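Local coordinates for protein structure-specific endonuclease subunit SLX1 (Candida glabrata, PDB 4XLG) that probably acts as the catalytic subunit of the SLX1-SLX4 endonuclease, which cuts branched DNA near junctions with single-stranded DNA during repair and recombination, at residues B[57-62]-B[181-186]; B[64-69]-B[126-131]; B[238-243]-B[251-256]. The protein carries 1 engineered substitution. One frame throughout, in Å; residues are numbered along the deposited sequence. Where two conformers were deposited one is given.

Contact 1 of 3, residues B[57-62]-B[181-186]; sequences TRPWEM and DVNEKN
Asn186, on the long helix 176-213, grips the backbone of Met62 near the start of strand 60-67, fastening that helix to the GIY-YIG nuclease domain. Its carboxamide is used at both ends: Met62 N donates to Asn186 OD1 over 2.8 Å, and Asn186 ND2 returns a bond of 2.9 Å to Met62 O. Asn186 CG stands anti to its backbone N (chi1 175°), and the carboxamide it carries meets the strand. Met62 N sits above the plane of the amide carbonyl, at a C=O...N angle of 113°.

Carbon contacts flank this clamp. Glu61 CG lies 3.5 Å from Asn186 ND2, with the carboxylate and amide planes nearly perpendicular (89°). One turn earlier on the helix, Asn183 lays its CB and carboxamide against Pro59, which follows a cis peptide bond; Pro59 CB comes within 3.8 Å of Asn183 CG.

Two waters add polar links. One accepts from Asn183 ND2 and has both Trp60 O and Asn186 OD1 within hydrogen-bonding distance. The other joins the side chains of Asn186 and Glu61, whose OE2 also binds Asn134: this water donates to Glu61 OE2 at 2.7 Å and accepts from Asn186 ND2 at 2.8 Å.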
ATOM      1  N   THR B  57     -12.574 -15.616 -23.543  1.00 22.47           N
ATOM      2  CA  THR B  57     -11.998 -14.571 -22.691  1.00 21.60           C
ATOM      3  C   THR B  57     -11.013 -15.189 -21.676  1.00 22.52           C
ATOM      4  O   THR B  57      -9.867 -14.741 -21.530  1.00 22.00           O
ATOM      5  CB  THR B  57     -13.072 -13.815 -21.930  1.00 24.37           C
ATOM      6  OG1 THR B  57     -13.925 -13.178 -22.892  1.00 27.61           O
ATOM      7  CG2 THR B  57     -12.457 -12.732 -21.103  1.00 28.15           C
ATOM      8  N   ARG B  58     -11.460 -16.229 -20.991  1.00 24.70           N
ATOM      9  CA  ARG B  58     -10.507 -17.069 -20.227  1.00 20.07           C
ATOM     10  C   ARG B  58      -9.665 -17.975 -21.148  1.00 20.12           C
ATOM     11  O   ARG B  58     -10.145 -18.489 -22.168  1.00 23.23           O
ATOM     12  CB  ARG B  58     -11.307 -17.952 -19.259  1.00 20.30           C
ATOM     13  CG  ARG B  58     -12.113 -17.151 -18.255  1.00 23.13           C
ATOM     14  CD  ARG B  58     -13.051 -18.210 -17.636  1.00 26.23           C
ATOM     15  NE  ARG B  58     -13.853 -17.656 -16.580  1.00 35.60           N
ATOM     16  CZ  ARG B  58     -15.030 -17.058 -16.758  1.00 41.76           C
ATOM     17  NH1 ARG B  58     -15.508 -16.873 -17.996  1.00 42.01           N
ATOM     18  NH2 ARG B  58     -15.717 -16.651 -15.695  1.00 38.87           N
ATOM     19  N   PRO B  59      -8.405 -18.220 -20.776  1.00 19.97           N
ATOM     20  CA  PRO B  59      -7.778 -17.702 -19.555  1.00 19.04           C
ATOM     21  C   PRO B  59      -7.246 -16.275 -19.671  1.00 19.60           C
ATOM     22  O   PRO B  59      -6.856 -15.820 -20.783  1.00 19.33           O
ATOM     23  CB  PRO B  59      -6.555 -18.660 -19.345  1.00 19.23           C
ATOM     24  CG  PRO B  59      -6.232 -19.157 -20.765  1.00 22.56           C
ATOM     25  CD  PRO B  59      -7.574 -19.218 -21.508  1.00 20.55           C
ATOM     26  N   TRP B  60      -7.150 -15.646 -18.523  1.00 19.46           N
ATOM     27  CA  TRP B  60      -6.572 -14.323 -18.377  1.00 20.53           C
ATOM     28  C   TRP B  60      -5.101 -14.444 -18.047  1.00 22.51           C
ATOM     29  O   TRP B  60      -4.708 -15.323 -17.275  1.00 21.87           O
ATOM     30  CB  TRP B  60      -7.252 -13.593 -17.203  1.00 18.97           C
ATOM     31  CG  TRP B  60      -8.694 -13.316 -17.355  1.00 20.47           C
ATOM     32  CD1 TRP B  60      -9.741 -14.080 -16.862  1.00 21.83           C
ATOM     33  CD2 TRP B  60      -9.276 -12.156 -17.931  1.00 22.28           C
ATOM     34  NE1 TRP B  60     -10.940 -13.448 -17.130  1.00 21.72           N
ATOM     35  CE2 TRP B  60     -10.678 -12.257 -17.763  1.00 22.45           C
ATOM     36  CE3 TRP B  60      -8.742 -11.027 -18.569  1.00 20.21           C
ATOM     37  CZ2 TRP B  60     -11.567 -11.265 -18.206  1.00 22.43           C
ATOM     38  CZ3 TRP B  60      -9.623 -10.024 -19.016  1.00 19.10           C
ATOM     39  CH2 TRP B  60     -11.017 -10.148 -18.838  1.00 22.63           C
ATOM     40  N   GLU B  61      -4.303 -13.480 -18.502  1.00 20.28           N
ATOM     41  CA  GLU B  61      -2.920 -13.310 -18.010  1.00 17.62           C
ATOM     42  C   GLU B  61      -2.901 -12.174 -16.977  1.00 21.03           C
ATOM     43  O   GLU B  61      -3.455 -11.111 -17.248  1.00 19.96           O
ATOM     44  CB  GLU B  61      -1.972 -12.919 -19.204  1.00 18.55           C
ATOM     45  CG  GLU B  61      -0.512 -12.671 -18.753  1.00 21.10           C
ATOM     46  CD  GLU B  61       0.338 -12.047 -19.866  1.00 23.56           C
ATOM     47  OE1 GLU B  61      -0.217 -11.628 -20.910  1.00 22.88           O
ATOM     48  OE2 GLU B  61       1.583 -11.979 -19.682  1.00 23.69           O
ATOM     49  N   MET B  62      -2.334 -12.401 -15.781  1.00 18.87           N
ATOM     50  CA  MET B  62      -2.178 -11.259 -14.869  1.00 18.05           C
ATOM     51  C   MET B  62      -0.929 -10.511 -15.320  1.00 18.12           C
ATOM     52  O   MET B  62       0.168 -11.009 -15.166  1.00 20.13           O
ATOM     53  CB  MET B  62      -2.065 -11.737 -13.405  1.00 19.70           C
ATOM     54  CG  MET B  62      -1.973 -10.508 -12.430  1.00 19.16           C
ATOM     55  SD  MET B  62      -1.960 -11.068 -10.699  1.00 22.07           S
ATOM     56  CE  MET B  62      -3.639 -11.679 -10.547  1.00 20.22           C
ATOM     57  N   ASP B 181       0.090 -22.562 -22.488  1.00 21.41           N
ATOM     58  CA  ASP B 181       1.505 -22.352 -22.077  1.00 24.81           C
ATOM     59  C   ASP B 181       1.629 -20.952 -21.415  1.00 23.27           C
ATOM     60  O   ASP B 181       2.293 -20.780 -20.394  1.00 24.81           O
ATOM     61  CB  ASP B 181       2.414 -22.441 -23.284  1.00 27.63           C
ATOM     62  CG  ASP B 181       3.895 -22.133 -22.962  1.00 40.70           C
ATOM     63  OD1 ASP B 181       4.487 -22.894 -22.181  1.00 41.13           O
ATOM     64  OD2 ASP B 181       4.469 -21.146 -23.508  1.00 51.11           O
ATOM     65  N   VAL B 182       1.010 -19.947 -22.039  1.00 21.40           N
ATOM     66  CA  VAL B 182       1.036 -18.597 -21.445  1.00 19.91           C
ATOM     67  C   VAL B 182       0.394 -18.587 -20.050  1.00 23.32           C
ATOM     68  O   VAL B 182       0.974 -18.065 -19.072  1.00 20.79           O
ATOM     69  CB  VAL B 182       0.339 -17.539 -22.397  1.00 20.72           C
ATOM     70  CG1 VAL B 182       0.166 -16.164 -21.634  1.00 23.18           C
ATOM     71  CG2 VAL B 182       1.138 -17.408 -23.695  1.00 23.06           C
ATOM     72  N   ASN B 183      -0.761 -19.232 -19.924  1.00 18.74           N
ATOM     73  CA  ASN B 183      -1.492 -19.279 -18.665  1.00 19.30           C
ATOM     74  C   ASN B 183      -0.610 -19.988 -17.596  1.00 21.73           C
ATOM     75  O   ASN B 183      -0.464 -19.472 -16.465  1.00 22.40           O
ATOM     76  CB  ASN B 183      -2.810 -19.996 -18.892  1.00 21.71           C
ATOM     77  CG  ASN B 183      -3.600 -20.288 -17.634  1.00 22.36           C
ATOM     78  OD1 ASN B 183      -4.276 -21.300 -17.615  1.00 25.28           O
ATOM     79  ND2 ASN B 183      -3.569 -19.432 -16.605  1.00 21.58           N
ATOM     80  N   GLU B 184      -0.020 -21.127 -17.970  1.00 20.95           N
ATOM     81  CA  GLU B 184       0.770 -21.869 -16.957  1.00 20.62           C
ATOM     82  C   GLU B 184       2.003 -21.083 -16.528  1.00 24.27           C
ATOM     83  O   GLU B 184       2.355 -21.073 -15.329  1.00 22.46           O
ATOM     84  CB  GLU B 184       1.196 -23.242 -17.509  1.00 24.39           C
ATOM     85  CG  GLU B 184      -0.037 -24.112 -17.606  1.00 30.68           C
ATOM     86  N   LYS B 185       2.685 -20.450 -17.487  1.00 21.51           N
ATOM     87  CA  LYS B 185       3.897 -19.695 -17.138  0.51 22.39           C
ATOM     88  C   LYS B 185       3.548 -18.475 -16.309  1.00 21.42           C
ATOM     89  O   LYS B 185       4.244 -18.165 -15.322  1.00 20.73           O
ATOM     90  CB  LYS B 185       4.681 -19.265 -18.385  0.51 23.59           C
ATOM     91  CG  LYS B 185       5.521 -20.419 -19.003  0.51 26.70           C
ATOM     92  CD  LYS B 185       6.207 -19.962 -20.289  0.51 31.44           C
ATOM     93  CE  LYS B 185       7.240 -20.983 -20.778  0.51 36.00           C
ATOM     94  NZ  LYS B 185       6.710 -22.369 -20.715  0.51 40.50           N
ATOM     95  N   ASN B 186       2.476 -17.789 -16.697  1.00 19.00           N
ATOM     96  CA  ASN B 186       2.049 -16.614 -15.931  1.00 21.54           C
ATOM     97  C   ASN B 186       1.667 -17.017 -14.489  1.00 23.12           C
ATOM     98  O   ASN B 186       2.028 -16.338 -13.534  1.00 19.87           O
ATOM     99  CB  ASN B 186       0.871 -15.947 -16.641  1.00 19.08           C
ATOM    100  CG  ASN B 186       0.270 -14.759 -15.843  1.00 16.69           C
ATOM    101  OD1 ASN B 186      -0.879 -14.811 -15.404  1.00 19.76           O
ATOM    102  ND2 ASN B 186       1.056 -13.669 -15.733  1.00 20.37           N
TER
HETATM  103  O   HOH W   1      -2.651 -16.793 -16.431  1.00 22.61           O
HETATM  104  O   HOH W   2       3.036 -13.011 -17.627  1.00 22.80           O

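Contact 2 of 3, residues B[64-69]-B[126-131]; sequences AIVYGF and MDLTLH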
ATOM      1  N   ALA B  64       0.108  -7.248 -14.460  1.00 20.18           N
ATOM      2  CA  ALA B  64       0.715  -6.315 -13.488  1.00 23.91           C
ATOM      3  C   ALA B  64      -0.056  -6.373 -12.190  1.00 22.56           C
ATOM      4  O   ALA B  64      -1.248  -6.691 -12.178  1.00 21.90           O
ATOM      5  CB  ALA B  64       0.726  -4.853 -14.015  1.00 23.11           C
ATOM      6  N   ILE B  65       0.622  -6.036 -11.096  1.00 20.72           N
ATOM      7  CA  ILE B  65      -0.114  -5.903  -9.843  1.00 19.01           C
ATOM      8  C   ILE B  65       0.599  -4.788  -9.038  1.00 20.80           C
ATOM      9  O   ILE B  65       1.833  -4.686  -9.067  1.00 21.79           O
ATOM     10  CB  ILE B  65      -0.198  -7.248  -9.057  1.00 20.18           C
ATOM     11  CG1 ILE B  65      -1.147  -7.105  -7.829  1.00 18.48           C
ATOM     12  CG2 ILE B  65       1.228  -7.781  -8.630  1.00 22.63           C
ATOM     13  CD1 ILE B  65      -1.499  -8.568  -7.293  1.00 20.92           C
ATOM     14  N   VAL B  66      -0.197  -3.955  -8.386  1.00 20.46           N
ATOM     15  CA  VAL B  66       0.302  -2.904  -7.498  1.00 22.50           C
ATOM     16  C   VAL B  66       0.038  -3.432  -6.109  1.00 20.52           C
ATOM     17  O   VAL B  66      -1.113  -3.779  -5.805  1.00 21.99           O
ATOM     18  CB  VAL B  66      -0.450  -1.590  -7.713  1.00 25.03           C
ATOM     19  CG1 VAL B  66      -0.021  -0.461  -6.680  1.00 21.97           C
ATOM     20  CG2 VAL B  66      -0.260  -1.093  -9.201  1.00 23.54           C
ATOM     21  N   TYR B  67       1.071  -3.521  -5.271  1.00 21.05           N
ATOM     22  CA  TYR B  67       0.805  -4.063  -3.934  1.00 22.00           C
ATOM     23  C   TYR B  67       1.570  -3.224  -2.896  1.00 23.67           C
ATOM     24  O   TYR B  67       2.199  -2.210  -3.245  1.00 23.38           O
ATOM     25  CB  TYR B  67       1.174  -5.568  -3.867  1.00 20.25           C
ATOM     26  CG  TYR B  67       2.654  -5.890  -4.039  1.00 21.44           C
ATOM     27  CD1 TYR B  67       3.246  -5.939  -5.310  1.00 23.68           C
ATOM     28  CD2 TYR B  67       3.453  -6.180  -2.912  1.00 23.81           C
ATOM     29  CE1 TYR B  67       4.592  -6.248  -5.465  1.00 25.09           C
ATOM     30  CE2 TYR B  67       4.816  -6.496  -3.072  1.00 25.35           C
ATOM     31  CZ  TYR B  67       5.365  -6.541  -4.360  1.00 26.37           C
ATOM     32  OH  TYR B  67       6.702  -6.839  -4.498  1.00 27.52           O
ATOM     33  N   GLY B  68       1.429  -3.591  -1.639  1.00 22.98           N
ATOM     34  CA  GLY B  68       2.008  -2.785  -0.543  1.00 24.39           C
ATOM     35  C   GLY B  68       0.958  -1.921   0.148  1.00 23.67           C
ATOM     36  O   GLY B  68       1.317  -1.037   0.944  1.00 23.72           O
ATOM     37  N   PHE B  69      -0.336  -2.142  -0.142  1.00 21.66           N
ATOM     38  CA  PHE B  69      -1.389  -1.311   0.455  1.00 23.01           C
ATOM     39  C   PHE B  69      -1.487  -1.489   1.964  1.00 23.16           C
ATOM     40  O   PHE B  69      -1.337  -2.597   2.457  1.00 24.55           O
ATOM     41  CB  PHE B  69      -2.743  -1.638  -0.171  1.00 21.60           C
ATOM     42  CG  PHE B  69      -2.841  -1.149  -1.604  1.00 20.07           C
ATOM     43  CD1 PHE B  69      -3.109   0.194  -1.844  1.00 22.81           C
ATOM     44  CD2 PHE B  69      -2.594  -1.998  -2.674  1.00 23.54           C
ATOM     45  CE1 PHE B  69      -3.164   0.705  -3.146  1.00 21.37           C
ATOM     46  CE2 PHE B  69      -2.660  -1.505  -3.984  1.00 24.70           C
ATOM     47  CZ  PHE B  69      -2.957  -0.147  -4.227  1.00 23.09           C
ATOM     48  N   MET B 126       1.921   5.677   0.698  1.00 25.10           N
ATOM     49  CA  MET B 126       1.989   4.221   0.862  1.00 24.20           C
ATOM     50  C   MET B 126       3.236   3.585   0.282  1.00 28.44           C
ATOM     51  O   MET B 126       3.477   2.390   0.573  1.00 28.54           O
ATOM     52  CB  MET B 126       0.725   3.578   0.234  1.00 23.74           C
ATOM     53  CG  MET B 126      -0.576   4.172   0.814  1.00 28.07           C
ATOM     54  SD  MET B 126      -1.960   3.596  -0.211  1.00 25.72           S
ATOM     55  CE  MET B 126      -3.261   4.661   0.390  1.00 26.39           C
ATOM     56  N   ASP B 127       4.016   4.340  -0.521  1.00 26.37           N
ATOM     57  CA  ASP B 127       5.252   3.779  -1.148  1.00 27.55           C
ATOM     58  C   ASP B 127       4.970   2.412  -1.780  1.00 28.15           C
ATOM     59  O   ASP B 127       5.651   1.395  -1.491  1.00 28.95           O
ATOM     60  CB  ASP B 127       6.397   3.627  -0.128  1.00 29.38           C
ATOM     61  CG  ASP B 127       6.934   4.974   0.356  1.00 38.00           C
ATOM     62  OD1 ASP B 127       6.891   5.972  -0.410  1.00 42.87           O
ATOM     63  OD2 ASP B 127       7.352   5.046   1.527  1.00 37.29           O
ATOM     64  N   LEU B 128       3.963   2.383  -2.661  1.00 23.57           N
ATOM     65  CA  LEU B 128       3.506   1.139  -3.282  1.00 23.69           C
ATOM     66  C   LEU B 128       4.548   0.541  -4.209  1.00 23.57           C
ATOM     67  O   LEU B 128       5.505   1.211  -4.631  1.00 26.54           O
ATOM     68  CB  LEU B 128       2.198   1.400  -4.064  1.00 24.01           C
ATOM     69  CG  LEU B 128       1.086   1.940  -3.117  1.00 25.29           C
ATOM     70  CD1 LEU B 128      -0.048   2.471  -3.948  1.00 25.49           C
ATOM     71  CD2 LEU B 128       0.598   0.746  -2.182  1.00 22.24           C
ATOM     72  N   THR B 129       4.339  -0.731  -4.541  1.00 23.35           N
ATOM     73  CA  THR B 129       5.198  -1.387  -5.512  1.00 23.76           C
ATOM     74  C   THR B 129       4.376  -1.736  -6.738  1.00 23.88           C
ATOM     75  O   THR B 129       3.328  -2.391  -6.611  1.00 23.84           O
ATOM     76  CB  THR B 129       5.835  -2.677  -4.925  1.00 28.27           C
ATOM     77  OG1 THR B 129       6.750  -2.290  -3.876  1.00 27.69           O
ATOM     78  CG2 THR B 129       6.615  -3.508  -6.019  1.00 28.31           C
ATOM     79  N   LEU B 130       4.863  -1.328  -7.913  1.00 22.02           N
ATOM     80  CA  LEU B 130       4.222  -1.697  -9.183  1.00 22.63           C
ATOM     81  C   LEU B 130       5.055  -2.861  -9.781  1.00 23.66           C
ATOM     82  O   LEU B 130       6.224  -2.679 -10.116  1.00 26.71           O
ATOM     83  CB  LEU B 130       4.197  -0.476 -10.134  1.00 24.60           C
ATOM     84  CG  LEU B 130       3.908  -0.797 -11.610  1.00 25.65           C
ATOM     85  CD1 LEU B 130       2.531  -1.471 -11.757  1.00 25.38           C
ATOM     86  CD2 LEU B 130       4.020   0.548 -12.364  1.00 26.81           C
ATOM     87  N   HIS B 131       4.438  -4.031  -9.927  1.00 20.94           N
ATOM     88  CA  HIS B 131       5.173  -5.209 -10.394  1.00 22.30           C
ATOM     89  C   HIS B 131       4.595  -5.680 -11.731  1.00 23.98           C
ATOM     90  O   HIS B 131       3.368  -5.908 -11.809  1.00 22.11           O
ATOM     91  CB  HIS B 131       5.036  -6.379  -9.410  1.00 20.51           C
ATOM     92  CG  HIS B 131       5.787  -7.596  -9.877  1.00 24.02           C
ATOM     93  ND1 HIS B 131       7.143  -7.761  -9.670  1.00 27.15           N
ATOM     94  CD2 HIS B 131       5.391  -8.656 -10.640  1.00 21.24           C
ATOM     95  CE1 HIS B 131       7.551  -8.871 -10.262  1.00 28.39           C
ATOM     96  NE2 HIS B 131       6.501  -9.443 -10.839  1.00 24.06           N
TER
HETATM   97  O   HOH W   3       3.898  -0.331   0.667  1.00 32.34           O
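Two neighbouring antiparallel strands in the central sheet of the nuclease domain meet here, Ile65 pairing with His131 and Tyr67 with Thr129 as hydrogen-bonded pairs, and Val66 with Leu130 as the non-hydrogen-bonded pair between them. Four backbone hydrogen bonds join them; the straightest, from Thr129 N to Tyr67 O, spans 2.9 Å at 177°. On the face of Tyr67 and Thr129, the two side chains point the same way. Tyr67 CG stands between its backbone N and carbonyl carbon (chi1 65°). From there the ring lies along Thr129: CB sits over one face toward the rim as a CH-pi contact, 4.0 Å from the Tyr67 ring centroid, and Thr129 CG2 reaches Tyr67 CE1 at 3.5 Å. His131 CB meets the ring edge, while its imidazole nitrogens bind Ser162 and Ser164. Leu193 of helix 176-213 also packs on this face.

On the other face Val66 CG2 touches Leu130 CD1 at 3.8 Å, and Ile114 of helix 107-118 packs on both residues. Beyond the pairing, Leu128 CD2 sits over the centre of the Phe69 ring, and Met126 SD makes an oblique Met-aromatic contact with it, 3.9 Å from Phe69 CD1. A water spans Gly68 O and Met126 O where the two segments diverge. Helices on both faces of a mixed sheet give the alpha/beta architecture of this GIY-YIG nuclease.

Contact 3 of 3, residues B[238-243]-B[251-256]; sequences LFAFCR and SHLACA. With ZN (zinc ion), chain C; ZN (zinc ion), chain D.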
ATOM      1  N   LEU B 238       4.836  -0.460  20.595  1.00 41.47           N
ATOM      2  CA  LEU B 238       5.030  -0.392  19.152  1.00 37.68           C
ATOM      3  C   LEU B 238       6.473   0.048  18.900  1.00 39.26           C
ATOM      4  O   LEU B 238       6.914   1.092  19.407  1.00 39.57           O
ATOM      5  CB  LEU B 238       4.042   0.582  18.506  1.00 38.37           C
ATOM      6  CG  LEU B 238       2.572   0.178  18.483  1.00 42.08           C
ATOM      7  CD1 LEU B 238       1.738   1.243  17.701  1.00 39.71           C
ATOM      8  CD2 LEU B 238       2.442  -1.225  17.822  1.00 38.48           C
ATOM      9  N   PHE B 239       7.205  -0.762  18.138  1.00 34.81           N
ATOM     10  CA  PHE B 239       8.608  -0.512  17.884  1.00 35.71           C
ATOM     11  C   PHE B 239       8.837  -0.244  16.406  1.00 39.13           C
ATOM     12  O   PHE B 239       8.009  -0.605  15.568  1.00 37.69           O
ATOM     13  CB  PHE B 239       9.447  -1.689  18.313  1.00 35.61           C
ATOM     14  CG  PHE B 239       9.235  -2.064  19.750  1.00 38.72           C
ATOM     15  CD1 PHE B 239       9.514  -1.154  20.762  1.00 39.91           C
ATOM     16  CD2 PHE B 239       8.710  -3.296  20.084  1.00 39.08           C
ATOM     17  CE1 PHE B 239       9.308  -1.484  22.116  1.00 49.08           C
ATOM     18  CE2 PHE B 239       8.519  -3.651  21.426  1.00 46.82           C
ATOM     19  CZ  PHE B 239       8.801  -2.737  22.446  1.00 52.53           C
ATOM     20  N   ALA B 240       9.968   0.377  16.114  1.00 39.58           N
ATOM     21  CA  ALA B 240      10.369   0.700  14.753  1.00 36.88           C
ATOM     22  C   ALA B 240      11.774   0.166  14.543  1.00 37.45           C
ATOM     23  O   ALA B 240      12.634   0.266  15.448  1.00 37.99           O
ATOM     24  CB  ALA B 240      10.321   2.222  14.507  1.00 34.86           C
ATOM     25  N   PHE B 241      11.998  -0.431  13.372  1.00 34.64           N
ATOM     26  CA  PHE B 241      13.276  -1.050  13.034  1.00 34.79           C
ATOM     27  C   PHE B 241      13.761  -0.544  11.696  1.00 37.68           C
ATOM     28  O   PHE B 241      12.954  -0.204  10.834  1.00 36.37           O
ATOM     29  CB  PHE B 241      13.160  -2.581  12.949  1.00 37.03           C
ATOM     30  CG  PHE B 241      12.617  -3.218  14.187  1.00 35.18           C
ATOM     31  CD1 PHE B 241      11.249  -3.256  14.421  1.00 35.78           C
ATOM     32  CD2 PHE B 241      13.480  -3.774  15.116  1.00 39.48           C
ATOM     33  CE1 PHE B 241      10.753  -3.854  15.562  1.00 35.46           C
ATOM     34  CE2 PHE B 241      12.995  -4.386  16.262  1.00 41.82           C
ATOM     35  CZ  PHE B 241      11.632  -4.413  16.486  1.00 36.91           C
ATOM     36  N   CYS B 242      15.066  -0.583  11.484  1.00 37.56           N
ATOM     37  CA  CYS B 242      15.585  -0.306  10.162  1.00 41.77           C
ATOM     38  C   CYS B 242      15.184  -1.437   9.224  1.00 41.48           C
ATOM     39  O   CYS B 242      15.118  -2.607   9.643  1.00 41.48           O
ATOM     40  CB  CYS B 242      17.106  -0.152  10.179  1.00 41.67           C
ATOM     41  SG  CYS B 242      17.718   0.314   8.490  1.00 45.48           S
ATOM     42  N   ARG B 243      14.912  -1.103   7.964  1.00 38.59           N
ATOM     43  CA  ARG B 243      14.592  -2.131   6.979  1.00 39.60           C
ATOM     44  C   ARG B 243      15.785  -3.036   6.716  1.00 42.94           C
ATOM     45  O   ARG B 243      15.615  -4.159   6.271  1.00 46.44           O
ATOM     46  CB  ARG B 243      14.116  -1.507   5.662  1.00 44.81           C
ATOM     47  CG  ARG B 243      15.203  -0.817   4.854  1.00 51.15           C
ATOM     48  CD  ARG B 243      14.589  -0.447   3.493  1.00 56.71           C
ATOM     49  NE  ARG B 243      15.449   0.371   2.641  1.00 65.86           N
ATOM     50  CZ  ARG B 243      16.280  -0.123   1.723  1.00 71.76           C
ATOM     51  NH1 ARG B 243      16.377  -1.440   1.549  1.00 72.84           N
ATOM     52  NH2 ARG B 243      17.014   0.699   0.981  1.00 72.15           N
ATOM     53  N   SER B 251      13.868   1.617  17.750  1.00 39.93           N
ATOM     54  CA  SER B 251      13.308   2.662  18.621  1.00 40.36           C
ATOM     55  C   SER B 251      11.850   2.329  18.992  1.00 43.22           C
ATOM     56  O   SER B 251      11.240   1.422  18.417  1.00 41.92           O
ATOM     57  CB  SER B 251      13.358   4.039  17.917  1.00 39.99           C
ATOM     58  OG  SER B 251      12.435   4.028  16.833  1.00 43.36           O
ATOM     59  N   HIS B 252      11.289   3.081  19.929  1.00 40.66           N
ATOM     60  CA  HIS B 252       9.832   3.146  20.059  1.00 38.53           C
ATOM     61  C   HIS B 252       9.271   3.754  18.801  1.00 38.74           C
ATOM     62  O   HIS B 252       9.853   4.709  18.289  1.00 40.62           O
ATOM     63  CB  HIS B 252       9.453   3.979  21.307  1.00 39.98           C
ATOM     64  CG  HIS B 252       9.856   3.316  22.584  1.00 42.81           C
ATOM     65  ND1 HIS B 252      10.772   3.860  23.453  1.00 47.05           N
ATOM     66  CD2 HIS B 252       9.505   2.117  23.113  1.00 45.58           C
ATOM     67  CE1 HIS B 252      10.972   3.031  24.462  1.00 50.88           C
ATOM     68  NE2 HIS B 252      10.217   1.963  24.274  1.00 48.72           N
ATOM     69  N   LEU B 253       8.136   3.242  18.311  1.00 34.63           N
ATOM     70  CA  LEU B 253       7.482   3.850  17.158  1.00 32.92           C
ATOM     71  C   LEU B 253       7.165   5.336  17.415  1.00 35.60           C
ATOM     72  O   LEU B 253       7.392   6.197  16.541  1.00 34.84           O
ATOM     73  CB  LEU B 253       6.184   3.115  16.804  1.00 31.36           C
ATOM     74  CG  LEU B 253       5.492   3.600  15.513  1.00 30.27           C
ATOM     75  CD1 LEU B 253       6.401   3.465  14.263  1.00 34.14           C
ATOM     76  CD2 LEU B 253       4.146   2.867  15.288  1.00 31.65           C
ATOM     77  N   ALA B 254       6.628   5.637  18.597  1.00 34.65           N
ATOM     78  CA  ALA B 254       6.321   7.037  18.926  1.00 38.69           C
ATOM     79  C   ALA B 254       7.563   7.905  18.888  1.00 41.69           C
ATOM     80  O   ALA B 254       7.510   9.059  18.440  1.00 43.87           O
ATOM     81  CB  ALA B 254       5.652   7.159  20.303  1.00 40.79           C
ATOM     82  N   CYS B 255       8.677   7.372  19.380  1.00 39.27           N
ATOM     83  CA  CYS B 255       9.920   8.132  19.384  1.00 42.63           C
ATOM     84  C   CYS B 255      10.442   8.390  17.964  1.00 40.41           C
ATOM     85  O   CYS B 255      10.932   9.487  17.667  1.00 42.26           O
ATOM     86  CB  CYS B 255      10.968   7.406  20.229  1.00 41.50           C
ATOM     87  SG  CYS B 255      10.451   7.431  21.980  1.00 46.36           S
ATOM     88  N   ALA B 256      10.362   7.375  17.106  1.00 38.00           N
ATOM     89  CA  ALA B 256      10.802   7.521  15.732  1.00 37.73           C
ATOM     90  C   ALA B 256       9.898   8.544  15.036  1.00 38.87           C
ATOM     91  O   ALA B 256      10.378   9.456  14.350  1.00 41.18           O
ATOM     92  CB  ALA B 256      10.762   6.188  15.009  1.00 38.38           C
TER
HETATM   93 ZN    ZN C 401      11.870   5.683  22.874  1.00 44.17          ZN
HETATM   94 ZN    ZN D 402      19.627   1.593   9.304  1.00 48.47          ZN
HETATM   95  O   HOH W   4       5.637   3.694  20.261  1.00 39.44           O
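His252 and Phe239 lie side by side where the hairpin of the SLX1-type zinc finger runs into a helix. From His252 CB the chain goes on to CG, anti to the carbonyl carbon (chi1 -67°). The imidazole beyond it turns one side to metal and the other to an aromatic ring. His252 ND1 binds a zinc ion at 2.2 Å, and Cys255 SG, one helical turn on, binds the same ion at 2.4 Å; Cys219 and Cys222 complete the site. On the other side of the imidazole, His252 CD2 approaches Phe239 CE1 at 3.7 Å, and NE2 lies slightly farther from that atom. The rings meet rim to rim, their planes 35° apart.

Backbone hydrogen bonds join the two segments. Ala240 and Ser251 exchange two, and Leu253 N gives an almost straight bond (175°) to Leu238 O over 2.7 Å. His252 is the N-cap residue, and its carbonyl oxygen accepts from both Ala256 N and Ser251 OG, the hydroxyl lying well above the carbonyl plane. A water donates to Leu238 O and accepts from Ala254 N.

Apolar side chains also meet across the contact: Leu238 CB meets Leu253 CB at 3.7 Å, while Ala240 CB faces Ala256 CB at 4.0 Å. Farther along, Cys242 SG holds a second zinc ion at 2.4 Å with Cys247, Cys279 and Cys282. The hairpin thus lies between the two metal sites, with helix 288-299 against Leu238 and Leu253, the end of helix 176-213 against Phe239, and aromatic packing from a different protein chain of the assembly on Leu253 and Ala254.

How the contacts relate
Beyond strands 12-18 and 25-30 and helix 33-41, the chain enters strand 60-67, whose opening residues serve contact 1 and whose later residues serve contact 2. Contact 2 closes first, when the chain returns through helices 72-84 and 107-118 to place strand 129-132 beside it. The wider loop of contact 1 closes only at helix 176-213 and so encloses contact 2; their centres are 21 Å apart. One strand thus joins a sheet neighbour and the long helix. That helix leads to the C-terminal zinc-binding region, where contact 3 closes a short hairpin loop in series with the others, its centre 42 Å from that of contact 1 and 23 Å from that of contact 2.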